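Local structure of putative aminomethyltransferase (Leptospirillum rubarum, 3TTG) at residues P143-I146 and S147-S151; E198-Q201 and K202-D206; L222-L225 and T226-I230. The protein is a putative aminomethyltransferase, probably binding a folate cofactor as its relatives in the glycine cleavage T-protein family do. All blocks are in the same frame, centred on the assembly; numbering follows the deposited sequence.

Contact 1 of 3, residues P143-I146 and S147-S151; sequences PETI and SVLLS
Ile146 and Leu150, one turn apart, meet through methyl groups: Ile146 CG2 lies 3.8 Å from Leu150 CD1, and the two side chains slant across each other. With chi1 of Ile146 at -54°, CG1 sits beside the backbone N while CG2 swings over to the carbonyl side, where Leu150 passes. The main chain makes the same step, Leu150 N donating to Ile146 O at 2.8 Å with a nearly straight N-H...O of 171°. Leu150 CG rests 3.4 Å from Ile146 O as well. A residue earlier, Leu149 N reaches Thr145 O at 3.1 Å, and Leu149 CG packs against the same carbonyl. Glu144 stands at the N-cap; its O takes Val148 N at 3.2 Å. In one of two modelled conformers of Ser147, OG also reaches Glu144 O, on a lone pair in the carbonyl plane, but this second grip is doubtful because the serine is divided. Further out, Thr145 OG1 bonds to Gly142 O and the Glu144 backbone to Lys35. Val148 and Leu149 lean on Leu140 of strand 135-141, and Leu149 also on Ala188 and Leu190 of strand 187-193. These are the first turns of helix 145-152, with Glu144 in the N-cap position, packed by the flank of Thr145, Val148 and Leu149 on a mixed beta-sheet.

Contact 2 of 3, residues E198-Q201 and K202-D206; sequences ETTQ and KSLED
Leu204 N gives its hydrogen to Thr200 O at 2.8 Å, the shortest bond of this stretch of helix, and the side chains of the same two residues lie side by side. Both point the same way, and Thr200 CG2 comes to 4.1 Å from Leu204 CD1. The methyl of Thr200 faces the leucine because chi1 (-56°) places it beside the carbonyl carbon; the hydroxyl OG1 sits by the backbone N instead and bonds back to Gln196 O. Leu204 also covers the oxygen of Thr200, its CG standing 3.4 Å from Thr200 O. This is the inward stripe of helix 197-211, a helix with one buried flank: Thr200 and Leu204 both touch Ile138 of strand 135-141, and Leu204 reaches Leu152 of helix 145-152 and Tyr40 besides. Toward the outside the chemistry turns polar. Gln201 extends from a CG anti to its N (chi1 179°) and crosses Glu205 at a slant, Gln201 CG being 3.4 Å from Glu205 OE2. The amide and carboxylate planes are only 21° apart, yet what touches the oxygen is the aliphatic part of the glutamine. In the main chain, Glu205 N bonds to Gln201 O at 2.9 Å. Farther round, Ser203 N donates to Thr199 O at 3.0 Å. On the exposed side Lys202 curls round to Asp206, one turn on, where Lys202 NZ and Asp206 OD1 form a salt bridge of 3.2 Å, weak as a hydrogen bond.

Contact 3 of 3, residues L222-L225 and T226-I230; sequences LAYL and TEKGI
Thr226 grips Leu222 O twice, through OG1 at 2.7 Å and through its backbone N at 2.9 Å, the two donors arriving from opposite faces of the carbonyl plane. The hydroxyl reaches back because chi1 of -49° turns OG1 toward the backbone N side. This is the tight, buried part of the contact: Arg312 NH2 and Ser314 OG also bond to Thr226 OG1, tying the helix to strand 306-316. A valine here would lose the hydroxyl, and would probably leave Leu222 O with the backbone N as its one donor from the segment and Arg312 and Ser314 without their shared partner. Next to it Glu227 N bonds to Ala223 O at 2.8 Å, while its carboxylate is held at both oxygens, OE1 by His33 and Thr29 and OE2 by Ser316. Helix 218-227 then ends in a Schellman motif. Gly229 takes a positive phi of 75°, Ile230 N reaches back to Leu225 O at 3.1 Å, and Gly229 N bonds to Thr226 O at 2.9 Å. Apolar groups close the turn in the manner known for this motif, with Leu225 CD2 lying 3.8 Å from Ile230 CD1. The side bearing Lys228 is looser and partly open. There Lys228 CG comes obliquely to 3.8 Å from Tyr224 CE2, an aliphatic touch, with the tyrosine ring stacked on His33. Bends farther along its chain carry the lysine onward, and NZ makes a salt bridge with the terminal carboxylate at Val355 OXT.

In the fold
Contacts 1 and 2 belong to neighbouring helices, 145-152 and 197-211, that both pack on strand 135-141 and touch each other directly, Val148 CG1 lying 3.6 Å from Leu204 CD2. Contact 3 touches neither: its nearest atoms come to about 5 Å from contact 1, with which it shares strand 187-193 as a neighbour, and about 15 Å from contact 2. Contact 3 is buried, contact 1 partly buried, contact 2 at the surface. The polar chemistry differs too. In contact 2 a lysine-aspartate pair lies along the exposed helix flank, whereas the charged groups of contact 3 find partners elsewhere in the chain. Contact 1 starts a helix and contact 3 finishes one; contact 2 lies wholly within its helix.

Contact 1 of 3, residues P143-I146 and S147-S151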
loop_
_atom_site.group_PDB
_atom_site.type_symbol
_atom_site.label_atom_id
_atom_site.label_comp_id
_atom_site.label_asym_id
_atom_site.label_seq_id
_atom_site.Cartn_x
_atom_site.Cartn_y
_atom_site.Cartn_z
ATOM N N PRO A 143 5.155 -14.870 6.285
ATOM C CA PRO A 143 5.703 -15.977 5.483
ATOM C C PRO A 143 4.806 -17.188 5.270
ATOM O O PRO A 143 5.000 -17.892 4.275
ATOM C CB PRO A 143 6.979 -16.385 6.248
ATOM C CG PRO A 143 6.926 -15.719 7.535
ATOM C CD PRO A 143 6.079 -14.503 7.376
ATOM N N GLU A 144 3.844 -17.438 6.173
ATOM C CA GLU A 144 2.934 -18.580 6.053
ATOM C C GLU A 144 1.583 -18.204 5.415
ATOM O O GLU A 144 0.674 -19.020 5.423
ATOM C CB GLU A 144 2.732 -19.212 7.442
ATOM C CG GLU A 144 4.013 -19.845 7.974
ATOM C CD GLU A 144 3.944 -20.402 9.385
ATOM O OE1 GLU A 144 2.821 -20.563 9.917
ATOM O OE2 GLU A 144 5.024 -20.665 9.967
ATOM N N THR A 145 1.440 -16.995 4.841
ATOM C CA THR A 145 0.208 -16.564 4.204
ATOM C C THR A 145 -0.316 -17.570 3.178
ATOM O O THR A 145 -1.518 -17.824 3.173
ATOM C CB THR A 145 0.429 -15.190 3.492
ATOM O OG1 THR A 145 0.610 -14.240 4.516
ATOM C CG2 THR A 145 -0.744 -14.760 2.579
ATOM N N ILE A 146 0.550 -18.090 2.283
ATOM C CA ILE A 146 0.061 -19.023 1.260
ATOM C C ILE A 146 -0.501 -20.304 1.918
ATOM O O ILE A 146 -1.514 -20.817 1.459
ATOM C CB ILE A 146 1.117 -19.387 0.182
ATOM C CG1 ILE A 146 1.740 -18.152 -0.491
ATOM C CG2 ILE A 146 0.521 -20.366 -0.860
ATOM C CD1 ILE A 146 0.798 -17.248 -1.112
ATOM N N SER A 147 0.160 -20.827 2.970
ATOM C CA SER A 147 -0.300 -22.049 3.657
ATOM C C SER A 147 -1.691 -21.847 4.255
ATOM O O SER A 147 -2.496 -22.770 4.240
ATOM C CB SER A 147 0.683 -22.497 4.750
ATOM O OG SER A 147 0.477 -21.851 5.998
ATOM N N VAL A 148 -1.989 -20.636 4.738
ATOM C CA VAL A 148 -3.309 -20.340 5.307
ATOM C C VAL A 148 -4.324 -20.350 4.168
ATOM O O VAL A 148 -5.401 -20.903 4.334
ATOM C CB VAL A 148 -3.335 -18.982 6.060
ATOM C CG1 VAL A 148 -4.743 -18.649 6.542
ATOM C CG2 VAL A 148 -2.332 -18.951 7.218
ATOM N N LEU A 149 -3.973 -19.768 2.990
ATOM C CA LEU A 149 -4.913 -19.751 1.850
ATOM C C LEU A 149 -5.175 -21.192 1.351
ATOM O O LEU A 149 -6.327 -21.574 1.139
ATOM C CB LEU A 149 -4.356 -18.897 0.703
ATOM C CG LEU A 149 -4.248 -17.425 1.030
ATOM C CD1 LEU A 149 -3.485 -16.726 -0.017
ATOM C CD2 LEU A 149 -5.603 -16.824 1.285
ATOM N N LEU A 150 -4.100 -21.980 1.210
ATOM C CA LEU A 150 -4.184 -23.386 0.788
ATOM C C LEU A 150 -5.036 -24.222 1.717
ATOM O O LEU A 150 -5.575 -25.218 1.274
ATOM C CB LEU A 150 -2.806 -24.026 0.683
ATOM C CG LEU A 150 -1.948 -23.541 -0.459
ATOM C CD1 LEU A 150 -0.530 -23.937 -0.252
ATOM C CD2 LEU A 150 -2.458 -24.069 -1.803
ATOM N N SER A 151 -5.140 -23.848 2.993
ATOM C CA SER A 151 -5.979 -24.544 3.948
ATOM C C SER A 151 -7.437 -24.187 3.727
ATOM O O SER A 151 -8.267 -25.086 3.676
ATOM C CB SER A 151 -5.565 -24.208 5.374
ATOM O OG SER A 151 -6.262 -25.024 6.300
#

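Contact 2 of 3, residues E198-Q201 and K202-D206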
loop_
_atom_site.group_PDB
_atom_site.type_symbol
_atom_site.label_atom_id
_atom_site.label_comp_id
_atom_site.label_asym_id
_atom_site.label_seq_id
_atom_site.Cartn_x
_atom_site.Cartn_y
_atom_site.Cartn_z
ATOM N N GLU A 198 -18.839 -14.935 8.461
ATOM C CA GLU A 198 -18.780 -15.501 9.813
ATOM C C GLU A 198 -18.174 -16.937 9.798
ATOM O O GLU A 198 -17.468 -17.322 10.732
ATOM C CB GLU A 198 -20.165 -15.524 10.534
ATOM C CG GLU A 198 -20.791 -14.176 10.827
ATOM C CD GLU A 198 -21.537 -13.534 9.659
ATOM O OE1 GLU A 198 -21.420 -14.048 8.519
ATOM O OE2 GLU A 198 -22.272 -12.544 9.888
ATOM N N THR A 199 -18.452 -17.706 8.743
ATOM C CA THR A 199 -17.889 -19.043 8.537
ATOM C C THR A 199 -16.377 -18.951 8.260
ATOM O O THR A 199 -15.631 -19.763 8.777
ATOM C CB THR A 199 -18.608 -19.749 7.376
ATOM O OG1 THR A 199 -19.973 -19.912 7.736
ATOM C CG2 THR A 199 -18.010 -21.114 7.055
ATOM N N THR A 200 -15.944 -18.048 7.390
ATOM C CA THR A 200 -14.509 -17.882 7.037
ATOM C C THR A 200 -13.726 -17.387 8.250
ATOM O O THR A 200 -12.640 -17.871 8.508
ATOM C CB THR A 200 -14.362 -16.943 5.854
ATOM O OG1 THR A 200 -15.150 -17.469 4.797
ATOM C CG2 THR A 200 -12.895 -16.789 5.361
ATOM N N GLN A 201 -14.289 -16.432 8.983
ATOM C CA GLN A 201 -13.743 -15.918 10.233
ATOM C C GLN A 201 -13.501 -17.053 11.265
ATOM O O GLN A 201 -12.417 -17.103 11.857
ATOM C CB GLN A 201 -14.691 -14.865 10.799
ATOM C CG GLN A 201 -14.262 -14.255 12.120
ATOM C CD GLN A 201 -15.121 -13.062 12.473
ATOM O OE1 GLN A 201 -16.309 -13.205 12.794
ATOM N NE2 GLN A 201 -14.547 -11.867 12.428
ATOM N N LYS A 202 -14.501 -17.923 11.483
ATOM C CA LYS A 202 -14.441 -19.093 12.396
ATOM C C LYS A 202 -13.333 -20.054 11.927
ATOM O O LYS A 202 -12.468 -20.445 12.730
ATOM C CB LYS A 202 -15.816 -19.803 12.443
ATOM C CG LYS A 202 -15.879 -21.061 13.327
ATOM C CD LYS A 202 -15.881 -20.727 14.805
ATOM C CE LYS A 202 -16.110 -21.958 15.672
ATOM N NZ LYS A 202 -14.963 -22.910 15.630
ATOM N N SER A 203 -13.293 -20.344 10.612
ATOM C CA SER A 203 -12.224 -21.155 10.031
ATOM C C SER A 203 -10.855 -20.526 10.294
ATOM O O SER A 203 -9.966 -21.214 10.785
ATOM C CB SER A 203 -12.418 -21.360 8.542
ATOM O OG SER A 203 -13.476 -22.290 8.338
ATOM N N LEU A 204 -10.692 -19.214 10.038
ATOM C CA LEU A 204 -9.418 -18.557 10.307
ATOM C C LEU A 204 -9.037 -18.521 11.782
ATOM O O LEU A 204 -7.856 -18.661 12.060
ATOM C CB LEU A 204 -9.427 -17.145 9.733
ATOM C CG LEU A 204 -9.324 -17.133 8.219
ATOM C CD1 LEU A 204 -9.681 -15.812 7.663
ATOM C CD2 LEU A 204 -7.915 -17.563 7.751
ATOM N N GLU A 205 -9.996 -18.377 12.725
ATOM C CA GLU A 205 -9.699 -18.366 14.168
ATOM C C GLU A 205 -9.122 -19.721 14.598
ATOM O O GLU A 205 -8.176 -19.770 15.381
ATOM C CB GLU A 205 -10.968 -18.047 15.003
ATOM C CG GLU A 205 -11.388 -16.581 14.985
ATOM C CD GLU A 205 -12.817 -16.295 15.418
ATOM O OE1 GLU A 205 -13.494 -17.215 15.938
ATOM O OE2 GLU A 205 -13.254 -15.133 15.245
ATOM N N ASP A 206 -9.689 -20.820 14.065
ATOM C CA ASP A 206 -9.203 -22.181 14.324
ATOM C C ASP A 206 -7.780 -22.339 13.783
ATOM O O ASP A 206 -6.888 -22.772 14.502
ATOM C CB ASP A 206 -10.114 -23.248 13.668
ATOM C CG ASP A 206 -11.556 -23.312 14.174
ATOM O OD1 ASP A 206 -11.825 -22.787 15.281
ATOM O OD2 ASP A 206 -12.412 -23.913 13.467
#

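Contact 3 of 3, residues L222-L225 and T226-I230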
loop_
_atom_site.group_PDB
_atom_site.type_symbol
_atom_site.label_atom_id
_atom_site.label_comp_id
_atom_site.label_asym_id
_atom_site.label_seq_id
_atom_site.Cartn_x
_atom_site.Cartn_y
_atom_site.Cartn_z
ATOM N N LEU A 222 -0.682 -1.814 11.580
ATOM C CA LEU A 222 0.056 -0.633 11.115
ATOM C C LEU A 222 1.555 -0.689 11.487
ATOM O O LEU A 222 2.369 -0.273 10.668
ATOM C CB LEU A 222 -0.563 0.685 11.623
ATOM C CG LEU A 222 -1.253 1.518 10.590
ATOM C CD1 LEU A 222 -0.207 2.108 9.575
ATOM C CD2 LEU A 222 -2.318 0.703 9.795
ATOM N N ALA A 223 1.914 -1.159 12.715
ATOM C CA ALA A 223 3.299 -1.333 13.118
ATOM C C ALA A 223 3.990 -2.319 12.164
ATOM O O ALA A 223 5.102 -2.045 11.675
ATOM C CB ALA A 223 3.363 -1.812 14.557
ATOM N N TYR A 224 3.302 -3.440 11.852
ATOM C CA TYR A 224 3.829 -4.435 10.946
ATOM C C TYR A 224 4.132 -3.789 9.568
ATOM O O TYR A 224 5.243 -3.949 9.028
ATOM C CB TYR A 224 2.842 -5.636 10.807
ATOM C CG TYR A 224 3.328 -6.638 9.791
ATOM C CD1 TYR A 224 4.015 -7.778 10.181
ATOM C CD2 TYR A 224 3.082 -6.458 8.437
ATOM C CE1 TYR A 224 4.507 -8.687 9.236
ATOM C CE2 TYR A 224 3.570 -7.355 7.485
ATOM C CZ TYR A 224 4.299 -8.461 7.889
ATOM O OH TYR A 224 4.738 -9.380 6.958
ATOM N N LEU A 225 3.155 -3.068 9.001
ATOM C CA LEU A 225 3.372 -2.415 7.691
ATOM C C LEU A 225 4.504 -1.385 7.755
ATOM O O LEU A 225 5.307 -1.257 6.805
ATOM C CB LEU A 225 2.110 -1.726 7.156
ATOM C CG LEU A 225 0.913 -2.617 6.845
ATOM C CD1 LEU A 225 -0.246 -1.761 6.388
ATOM C CD2 LEU A 225 1.251 -3.718 5.860
ATOM N N THR A 226 4.588 -0.650 8.869
ATOM C CA THR A 226 5.684 0.370 8.998
ATOM C C THR A 226 7.043 -0.336 9.127
ATOM O O THR A 226 8.029 0.130 8.523
ATOM C CB THR A 226 5.423 1.322 10.168
ATOM O OG1 THR A 226 4.055 1.769 10.007
ATOM C CG2 THR A 226 6.383 2.553 10.149
ATOM N N GLU A 227 7.095 -1.460 9.871
ATOM C CA GLU A 227 8.332 -2.284 9.989
ATOM C C GLU A 227 8.799 -2.803 8.604
ATOM O O GLU A 227 10.003 -2.906 8.362
ATOM C CB GLU A 227 8.124 -3.465 10.968
ATOM C CG GLU A 227 8.189 -3.046 12.430
ATOM C CD GLU A 227 7.733 -4.058 13.472
ATOM O OE1 GLU A 227 7.039 -5.029 13.108
ATOM O OE2 GLU A 227 8.100 -3.903 14.655
ATOM N N LYS A 228 7.875 -3.035 7.676
ATOM C CA LYS A 228 8.191 -3.430 6.278
ATOM C C LYS A 228 8.471 -2.218 5.349
ATOM O O LYS A 228 8.896 -2.421 4.212
ATOM C CB LYS A 228 7.079 -4.280 5.666
ATOM C CG LYS A 228 6.792 -5.554 6.471
ATOM C CD LYS A 228 7.981 -6.465 6.754
ATOM C CE LYS A 228 8.671 -6.999 5.542
ATOM N NZ LYS A 228 9.845 -7.831 5.923
ATOM N N GLY A 229 8.340 -1.000 5.865
ATOM C CA GLY A 229 8.606 0.241 5.123
ATOM C C GLY A 229 7.560 0.634 4.109
ATOM O O GLY A 229 7.821 1.475 3.237
ATOM N N ILE A 230 6.340 0.072 4.241
ATOM C CA ILE A 230 5.289 0.210 3.229
ATOM C C ILE A 230 4.590 1.564 3.304
ATOM O O ILE A 230 3.893 1.851 4.293
ATOM C CB ILE A 230 4.253 -0.960 3.309
ATOM C CG1 ILE A 230 4.922 -2.276 2.890
ATOM C CG2 ILE A 230 3.029 -0.733 2.423
ATOM C CD1 ILE A 230 4.206 -3.516 3.429
#